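Local atomic coordinates of (R)-specific secondary-alkylsulfatase (Pseudomonas sp., PDB entry 4AXH), a protein that hydrolyses (R)-secondary-alkyl sulfates with strict inversion of configuration, giving (S)-alcohols and sulfate, as a zinc-dependent homodimeric member of the metallo-beta-lactamase superfamily. Residues N573-D578 and T606-K611; L579-A584 and Q594-L599. All blocks are in the same frame, centred on the assembly; numbering follows the deposited sequence.

Contact 1 of 2, residues N573-D578 and T606-K611; sequences NWVFED and TVKLTK
The indole of Trp574 lies against Val607, whose branched carbon sits over one face of the six-membered ring, CB being 4.0 Å from the ring centroid in a CH-pi contact. CG2 of Val607 lies over the same bicycle, while Leu609 meets the ring at its edge, CD2 standing 3.7 Å from Trp574 CE3. That same CD2 also covers a face of the Phe576 ring, offset toward the rim, so one leucine methyl bridges two aromatic side chains. CG of Leu609 stands between the backbone N and the carbonyl carbon (chi1 73°), which puts it 3.7 Å from Phe576 CE2. At the edge of Phe576 comes backbone instead, the carbonyl carbon of Thr610. On the other face of the sheet, Val575 CG1 touches Thr606 CG2.

Beneath these side chains two parallel strands pair from Asn573 with Thr606 to Phe576 with Leu609. Val607 N donates to Asn573 O, Val575 N to Val607 O at 2.8 Å, and Leu609 N to Val575 O, the last with a C=O...N angle of 174°. The ladder then frays: Glu577 N to Leu609 O is a weak bond. Past it, Asp578 turns its carboxylate to the start of helix 611-618, where OD1 accepts from Lys611 N at 3.1 Å on the syn side, 33° out of the carboxylate plane; the helix end would probably favour the negative charge there.

Strands 570-576 and 605-609 are neighbours inside the five-stranded sheet of the C-terminal domain, flanked by 581-588 and 634-637. Leu614 of helix 611-618 packs on Trp574, Phe576 and Leu609, Phe553 meets the indole, and Leu642 of helix 640-646 closes over Trp574 and Val607.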
ATOM      1  N   ASN A 573      26.019   8.276 -20.928  1.00 85.99           N
ATOM      2  CA  ASN A 573      26.853   7.527 -19.992  1.00 84.09           C
ATOM      3  C   ASN A 573      27.398   8.531 -18.984  1.00 84.20           C
ATOM      4  O   ASN A 573      27.679   9.679 -19.338  1.00 84.00           O
ATOM      5  CB  ASN A 573      28.007   6.821 -20.689  1.00 86.81           C
ATOM      6  CG  ASN A 573      27.619   5.520 -21.333  1.00126.95           C
ATOM      7  OD1 ASN A 573      26.599   4.902 -21.000  1.00123.80           O
ATOM      8  ND2 ASN A 573      28.450   5.055 -22.253  1.00123.94           N
ATOM      9  N   TRP A 574      27.492   8.112 -17.724  1.00 77.00           N
ATOM     10  CA  TRP A 574      27.999   8.907 -16.613  1.00 74.58           C
ATOM     11  C   TRP A 574      29.048   8.059 -15.910  1.00 77.22           C
ATOM     12  O   TRP A 574      28.809   6.870 -15.644  1.00 77.82           O
ATOM     13  CB  TRP A 574      26.859   9.271 -15.647  1.00 72.30           C
ATOM     14  CG  TRP A 574      25.878  10.264 -16.189  1.00 72.26           C
ATOM     15  CD1 TRP A 574      24.877  10.030 -17.087  1.00 75.05           C
ATOM     16  CD2 TRP A 574      25.779  11.644 -15.827  1.00 71.78           C
ATOM     17  NE1 TRP A 574      24.194  11.196 -17.349  1.00 74.44           N
ATOM     18  CE2 TRP A 574      24.706  12.196 -16.565  1.00 75.57           C
ATOM     19  CE3 TRP A 574      26.483  12.468 -14.932  1.00 72.90           C
ATOM     20  CZ2 TRP A 574      24.330  13.538 -16.450  1.00 74.55           C
ATOM     21  CZ3 TRP A 574      26.117  13.800 -14.826  1.00 74.25           C
ATOM     22  CH2 TRP A 574      25.058  14.325 -15.587  1.00 74.79           C
ATOM     23  N   VAL A 575      30.233   8.642 -15.667  1.00 71.15           N
ATOM     24  CA  VAL A 575      31.337   7.935 -15.020  1.00 69.44           C
ATOM     25  C   VAL A 575      31.888   8.729 -13.881  1.00 73.98           C
ATOM     26  O   VAL A 575      32.270   9.884 -14.053  1.00 73.36           O
ATOM     27  CB  VAL A 575      32.396   7.264 -15.959  1.00 72.18           C
ATOM     28  CG1 VAL A 575      32.120   7.515 -17.448  1.00 72.08           C
ATOM     29  CG2 VAL A 575      33.836   7.608 -15.583  1.00 71.49           C
ATOM     30  N   PHE A 576      31.853   8.127 -12.697  1.00 72.30           N
ATOM     31  CA  PHE A 576      32.282   8.744 -11.455  1.00 73.21           C
ATOM     32  C   PHE A 576      33.574   8.102 -10.965  1.00 81.61           C
ATOM     33  O   PHE A 576      33.554   7.028 -10.358  1.00 81.49           O
ATOM     34  CB  PHE A 576      31.155   8.657 -10.410  1.00 74.72           C
ATOM     35  CG  PHE A 576      29.914   9.449 -10.743  1.00 75.47           C
ATOM     36  CD1 PHE A 576      28.894   8.888 -11.507  1.00 77.63           C
ATOM     37  CD2 PHE A 576      29.742  10.737 -10.257  1.00 77.87           C
ATOM     38  CE1 PHE A 576      27.731   9.612 -11.796  1.00 80.47           C
ATOM     39  CE2 PHE A 576      28.581  11.459 -10.545  1.00 79.11           C
ATOM     40  CZ  PHE A 576      27.582  10.893 -11.315  1.00 78.54           C
ATOM     41  N   GLU A 577      34.699   8.755 -11.274  1.00 82.30           N
ATOM     42  CA  GLU A 577      36.061   8.317 -10.957  1.00 84.77           C
ATOM     43  C   GLU A 577      36.317   8.073  -9.468  1.00 91.74           C
ATOM     44  O   GLU A 577      36.948   7.072  -9.109  1.00 92.10           O
ATOM     45  CB  GLU A 577      37.121   9.258 -11.582  1.00 86.87           C
ATOM     46  CG  GLU A 577      36.883  10.759 -11.384  1.00101.93           C
ATOM     47  CD  GLU A 577      36.731  11.649 -12.617  1.00122.21           C
ATOM     48  OE1 GLU A 577      36.317  11.145 -13.688  1.00113.63           O
ATOM     49  OE2 GLU A 577      37.006  12.867 -12.499  1.00107.74           O
ATOM     50  N   ASP A 578      35.797   8.965  -8.609  1.00 89.01           N
ATOM     51  CA  ASP A 578      35.933   8.873  -7.153  1.00 89.10           C
ATOM     52  C   ASP A 578      35.111   7.714  -6.556  1.00 93.38           C
ATOM     53  O   ASP A 578      35.417   7.252  -5.452  1.00 93.48           O
ATOM     54  CB  ASP A 578      35.518  10.208  -6.502  1.00 90.91           C
ATOM     55  CG  ASP A 578      34.040  10.530  -6.620  1.00100.04           C
ATOM     56  OD1 ASP A 578      33.474  10.339  -7.726  1.00100.66           O
ATOM     57  OD2 ASP A 578      33.442  10.955  -5.602  1.00104.54           O
ATOM     58  N   THR A 606      29.152  11.099 -22.987  1.00 91.64           N
ATOM     59  CA  THR A 606      29.784  10.436 -21.839  1.00 90.54           C
ATOM     60  C   THR A 606      30.225  11.529 -20.876  1.00 91.22           C
ATOM     61  O   THR A 606      30.890  12.472 -21.287  1.00 90.43           O
ATOM     62  CB  THR A 606      30.867   9.429 -22.285  1.00101.35           C
ATOM     63  OG1 THR A 606      30.277   8.492 -23.197  1.00105.37           O
ATOM     64  CG2 THR A 606      31.511   8.678 -21.109  1.00 97.35           C
ATOM     65  N   VAL A 607      29.761  11.460 -19.629  1.00 86.14           N
ATOM     66  CA  VAL A 607      30.008  12.495 -18.622  1.00 84.90           C
ATOM     67  C   VAL A 607      30.922  12.014 -17.488  1.00 87.77           C
ATOM     68  O   VAL A 607      30.469  11.324 -16.572  1.00 87.49           O
ATOM     69  CB  VAL A 607      28.680  13.115 -18.085  1.00 87.81           C
ATOM     70  CG1 VAL A 607      28.925  14.480 -17.460  1.00 87.18           C
ATOM     71  CG2 VAL A 607      27.602  13.209 -19.172  1.00 87.42           C
ATOM     72  N   LYS A 608      32.208  12.391 -17.556  1.00 83.63           N
ATOM     73  CA  LYS A 608      33.206  12.069 -16.536  1.00 83.92           C
ATOM     74  C   LYS A 608      33.249  13.215 -15.520  1.00 89.08           C
ATOM     75  O   LYS A 608      33.454  14.366 -15.910  1.00 89.63           O
ATOM     76  CB  LYS A 608      34.600  11.860 -17.151  1.00 86.50           C
ATOM     77  CG  LYS A 608      34.686  10.752 -18.208  1.00101.04           C
ATOM     78  CD  LYS A 608      36.074  10.085 -18.246  1.00109.17           C
ATOM     79  CE  LYS A 608      37.217  10.964 -18.723  1.00108.82           C
ATOM     80  NZ  LYS A 608      38.542  10.414 -18.323  1.00105.16           N
ATOM     81  N   LEU A 609      33.020  12.900 -14.228  1.00 84.73           N
ATOM     82  CA  LEU A 609      32.986  13.837 -13.093  1.00 83.72           C
ATOM     83  C   LEU A 609      33.104  13.055 -11.808  1.00 87.63           C
ATOM     84  O   LEU A 609      33.196  11.828 -11.844  1.00 87.69           O
ATOM     85  CB  LEU A 609      31.667  14.661 -13.088  1.00 83.53           C
ATOM     86  CG  LEU A 609      30.328  13.974 -12.689  1.00 87.62           C
ATOM     87  CD1 LEU A 609      29.211  14.983 -12.627  1.00 89.92           C
ATOM     88  CD2 LEU A 609      29.913  12.890 -13.671  1.00 87.14           C
ATOM     89  N   THR A 610      33.070  13.754 -10.673  1.00 84.70           N
ATOM     90  CA  THR A 610      33.112  13.139  -9.346  1.00 85.11           C
ATOM     91  C   THR A 610      31.789  13.422  -8.616  1.00 91.36           C
ATOM     92  O   THR A 610      31.085  14.366  -8.996  1.00 92.03           O
ATOM     93  CB  THR A 610      34.332  13.640  -8.536  1.00 87.08           C
ATOM     94  OG1 THR A 610      34.133  14.993  -8.125  1.00 82.10           O
ATOM     95  CG2 THR A 610      35.638  13.499  -9.288  1.00 83.95           C
ATOM     96  N   LYS A 611      31.456  12.625  -7.567  1.00 87.52           N
ATOM     97  CA  LYS A 611      30.248  12.861  -6.764  1.00 86.91           C
ATOM     98  C   LYS A 611      30.271  14.281  -6.143  1.00 88.90           C
ATOM     99  O   LYS A 611      29.287  14.995  -6.359  1.00 87.83           O
ATOM    100  CB  LYS A 611      30.026  11.776  -5.694  1.00 89.62           C
ATOM    101  CG  LYS A 611      28.617  11.811  -5.067  1.00104.31           C
ATOM    102  CD  LYS A 611      28.663  11.724  -3.536  1.00112.51           C
ATOM    103  CE  LYS A 611      27.314  11.907  -2.881  1.00114.09           C
ATOM    104  NZ  LYS A 611      27.372  11.667  -1.408  1.00119.70           N
TER

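Contact 2 of 2, residues L579-A584 and Q594-L599; sequences LKQDIA and QRVGSL
Ile583 and Gln594 pack together on the buried side of this hairpin, where OE1 of the amide lies 3.4 Å from Ile583 CG1 and equally close to CD1. Chi1 of 178° sets Ile583 CG1 anti to the backbone N, where it meets this oxygen. Buried Ala584 is also closely packed, its CB lying 3.8 Å from Ser598 O and 4.0 Å from Leu599 CA. Ile583 forms a non-hydrogen-bonded antiparallel pair with Val596, between two backbone bonds: Gly597 N to Asp582 O, short at 2.8 Å but bent at its hydrogen, and Ala584 N to Arg595 O, nearly straight at 175°. Arg595 N reaches Ala584 O by a longer, bent bond of 3.2 Å.

Toward solvent the fit loosens: exposed Val596 touches Gln581 through CG1, 3.5 Å from NE2. A type II turn from Arg595 to Ser598, with exposed Gly597 at positive phi, bends the chain so that Ser598 and Leu599 still run beside Asp582 and Ala584. Exposed Leu599 crosses Asp582, its CD1 3.3 Å from OD2.

Phe553 of helix 549-559 packs on Ile583 and Gln594. A few backbone bonds, two of them bent, pair the strands only loosely; Gln594 NE2 is fixed to that helix by hydrogen bonds to Asp554 OD1 and Asp550 O, while Arg595 packs on Glu342 of the second subunit and adds at most a weak, long ion pair with its Asp338.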
ATOM      1  N   LEU A 579      34.060   7.274  -7.279  1.00 89.52           N
ATOM      2  CA  LEU A 579      33.128   6.224  -6.867  1.00 89.18           C
ATOM      3  C   LEU A 579      33.367   4.897  -7.550  1.00 92.57           C
ATOM      4  O   LEU A 579      32.755   3.905  -7.143  1.00 92.23           O
ATOM      5  CB  LEU A 579      31.694   6.662  -7.208  1.00 89.31           C
ATOM      6  CG  LEU A 579      30.937   7.471  -6.177  1.00 93.96           C
ATOM      7  CD1 LEU A 579      29.867   8.285  -6.842  1.00 93.94           C
ATOM      8  CD2 LEU A 579      30.288   6.566  -5.150  1.00 97.01           C
ATOM      9  N   LYS A 580      34.189   4.880  -8.626  1.00 88.50           N
ATOM     10  CA  LYS A 580      34.447   3.717  -9.487  1.00 87.68           C
ATOM     11  C   LYS A 580      33.118   3.082  -9.976  1.00 90.27           C
ATOM     12  O   LYS A 580      32.982   1.860 -10.101  1.00 89.80           O
ATOM     13  CB  LYS A 580      35.500   2.728  -8.903  1.00 90.01           C
ATOM     14  CG  LYS A 580      35.123   1.937  -7.638  1.00101.88           C
ATOM     15  CD  LYS A 580      36.169   0.871  -7.296  1.00111.00           C
ATOM     16  CE  LYS A 580      35.961   0.243  -5.935  1.00119.46           C
ATOM     17  NZ  LYS A 580      34.829  -0.721  -5.914  1.00126.07           N
ATOM     18  N   GLN A 581      32.130   3.965 -10.240  1.00 85.87           N
ATOM     19  CA  GLN A 581      30.779   3.598 -10.647  1.00 85.42           C
ATOM     20  C   GLN A 581      30.361   4.228 -11.985  1.00 87.06           C
ATOM     21  O   GLN A 581      30.483   5.438 -12.189  1.00 85.84           O
ATOM     22  CB  GLN A 581      29.771   3.943  -9.532  1.00 86.83           C
ATOM     23  CG  GLN A 581      28.514   3.087  -9.564  1.00103.05           C
ATOM     24  CD  GLN A 581      27.267   3.907  -9.394  1.00124.92           C
ATOM     25  OE1 GLN A 581      26.931   4.348  -8.287  1.00121.05           O
ATOM     26  NE2 GLN A 581      26.547   4.119 -10.491  1.00117.30           N
ATOM     27  N   ASP A 582      29.844   3.384 -12.875  1.00 82.82           N
ATOM     28  CA  ASP A 582      29.381   3.762 -14.201  1.00 82.88           C
ATOM     29  C   ASP A 582      27.875   3.608 -14.286  1.00 83.84           C
ATOM     30  O   ASP A 582      27.334   2.578 -13.896  1.00 84.01           O
ATOM     31  CB  ASP A 582      30.071   2.899 -15.263  1.00 85.94           C
ATOM     32  CG  ASP A 582      31.565   3.153 -15.356  1.00103.75           C
ATOM     33  OD1 ASP A 582      32.330   2.497 -14.609  1.00106.19           O
ATOM     34  OD2 ASP A 582      31.967   4.016 -16.158  1.00110.21           O
ATOM     35  N   ILE A 583      27.195   4.635 -14.774  1.00 77.77           N
ATOM     36  CA  ILE A 583      25.745   4.606 -14.888  1.00 77.23           C
ATOM     37  C   ILE A 583      25.310   5.019 -16.293  1.00 80.77           C
ATOM     38  O   ILE A 583      25.764   6.037 -16.802  1.00 80.81           O
ATOM     39  CB  ILE A 583      25.022   5.320 -13.681  1.00 80.44           C
ATOM     40  CG1 ILE A 583      23.476   5.347 -13.782  1.00 81.11           C
ATOM     41  CG2 ILE A 583      25.634   6.658 -13.264  1.00 81.16           C
ATOM     42  CD1 ILE A 583      22.843   6.364 -14.729  1.00 92.12           C
ATOM     43  N   ALA A 584      24.452   4.210 -16.924  1.00 76.49           N
ATOM     44  CA  ALA A 584      23.981   4.454 -18.280  1.00 75.65           C
ATOM     45  C   ALA A 584      22.520   4.922 -18.361  1.00 75.94           C
ATOM     46  O   ALA A 584      21.593   4.116 -18.237  1.00 74.42           O
ATOM     47  CB  ALA A 584      24.206   3.211 -19.140  1.00 76.72           C
ATOM     48  N   GLN A 594      17.396   4.072 -16.263  1.00 71.48           N
ATOM     49  CA  GLN A 594      18.827   3.974 -15.943  1.00 71.75           C
ATOM     50  C   GLN A 594      19.291   2.559 -15.641  1.00 77.99           C
ATOM     51  O   GLN A 594      18.486   1.710 -15.257  1.00 77.67           O
ATOM     52  CB  GLN A 594      19.218   4.934 -14.798  1.00 72.82           C
ATOM     53  CG  GLN A 594      18.637   4.592 -13.417  1.00 82.73           C
ATOM     54  CD  GLN A 594      19.304   5.335 -12.274  1.00100.67           C
ATOM     55  OE1 GLN A 594      20.470   5.740 -12.337  1.00 96.16           O
ATOM     56  NE2 GLN A 594      18.588   5.496 -11.175  1.00 94.13           N
ATOM     57  N   ARG A 595      20.595   2.316 -15.805  1.00 76.85           N
ATOM     58  CA  ARG A 595      21.247   1.037 -15.557  1.00 78.31           C
ATOM     59  C   ARG A 595      22.511   1.309 -14.771  1.00 86.93           C
ATOM     60  O   ARG A 595      23.466   1.856 -15.318  1.00 86.80           O
ATOM     61  CB  ARG A 595      21.622   0.339 -16.878  1.00 78.79           C
ATOM     62  CG  ARG A 595      20.468  -0.133 -17.732  1.00 87.79           C
ATOM     63  CD  ARG A 595      20.991  -0.747 -19.004  1.00 99.83           C
ATOM     64  NE  ARG A 595      19.908  -1.021 -19.948  1.00113.10           N
ATOM     65  CZ  ARG A 595      20.080  -1.565 -21.147  1.00130.25           C
ATOM     66  NH1 ARG A 595      21.294  -1.914 -21.557  1.00120.17           N
ATOM     67  NH2 ARG A 595      19.041  -1.766 -21.946  1.00118.41           N
ATOM     68  N   VAL A 596      22.510   0.951 -13.488  1.00 87.74           N
ATOM     69  CA  VAL A 596      23.654   1.135 -12.587  1.00 89.47           C
ATOM     70  C   VAL A 596      24.644   0.006 -12.865  1.00 97.85           C
ATOM     71  O   VAL A 596      24.228  -1.144 -13.030  1.00 97.89           O
ATOM     72  CB  VAL A 596      23.201   1.189 -11.102  1.00 93.37           C
ATOM     73  CG1 VAL A 596      24.383   1.409 -10.164  1.00 93.22           C
ATOM     74  CG2 VAL A 596      22.139   2.269 -10.891  1.00 93.08           C
ATOM     75  N   GLY A 597      25.923   0.359 -12.985  1.00 97.67           N
ATOM     76  CA  GLY A 597      27.008  -0.579 -13.281  1.00 99.01           C
ATOM     77  C   GLY A 597      27.195  -0.897 -14.756  1.00105.83           C
ATOM     78  O   GLY A 597      28.039  -1.725 -15.117  1.00104.90           O
ATOM     79  N   SER A 598      26.412  -0.238 -15.619  1.00104.79           N
ATOM     80  CA  SER A 598      26.460  -0.442 -17.060  1.00105.19           C
ATOM     81  C   SER A 598      27.005   0.810 -17.761  1.00110.45           C
ATOM     82  O   SER A 598      27.163   1.866 -17.137  1.00109.62           O
ATOM     83  CB  SER A 598      25.064  -0.795 -17.574  1.00108.32           C
ATOM     84  OG  SER A 598      25.057  -1.230 -18.923  1.00116.53           O
ATOM     85  N   LEU A 599      27.345   0.656 -19.047  1.00108.36           N
ATOM     86  CA  LEU A 599      27.802   1.702 -19.958  1.00108.47           C
ATOM     87  C   LEU A 599      27.281   1.330 -21.342  1.00113.88           C
ATOM     88  O   LEU A 599      27.542   0.219 -21.821  1.00113.65           O
ATOM     89  CB  LEU A 599      29.341   1.834 -19.996  1.00108.32           C
ATOM     90  CG  LEU A 599      30.045   2.537 -18.837  1.00112.60           C
ATOM     91  CD1 LEU A 599      31.520   2.204 -18.836  1.00112.71           C
ATOM     92  CD2 LEU A 599      29.838   4.050 -18.877  1.00114.70           C
TER

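In the fold
Contacts 1 and 2 are the pairings on either side of the 570-576/581-588 pair in one mixed sheet, ordered 591-596, 581-588, 570-576, 605-609, 634-637, with their centres about 9 Å apart. Along the chain, the hairpin pairing of contact 2 falls between the two strands of contact 1. Strands 570-576 and 581-588 join them directly: Trp574 N lies 2.9 Å from Ile583 O and Phe576 N 3.1 Å from Gln581 O, both probable hydrogen bonds, with Lys580 and Gln581 forming a G1 bulge opposite Phe576. Both contacts belong to the alkyl sulfatase C-terminal region, their centres about 35 and 33 Å from the centre of the chain, and lie away from the zinc and sulfate sites.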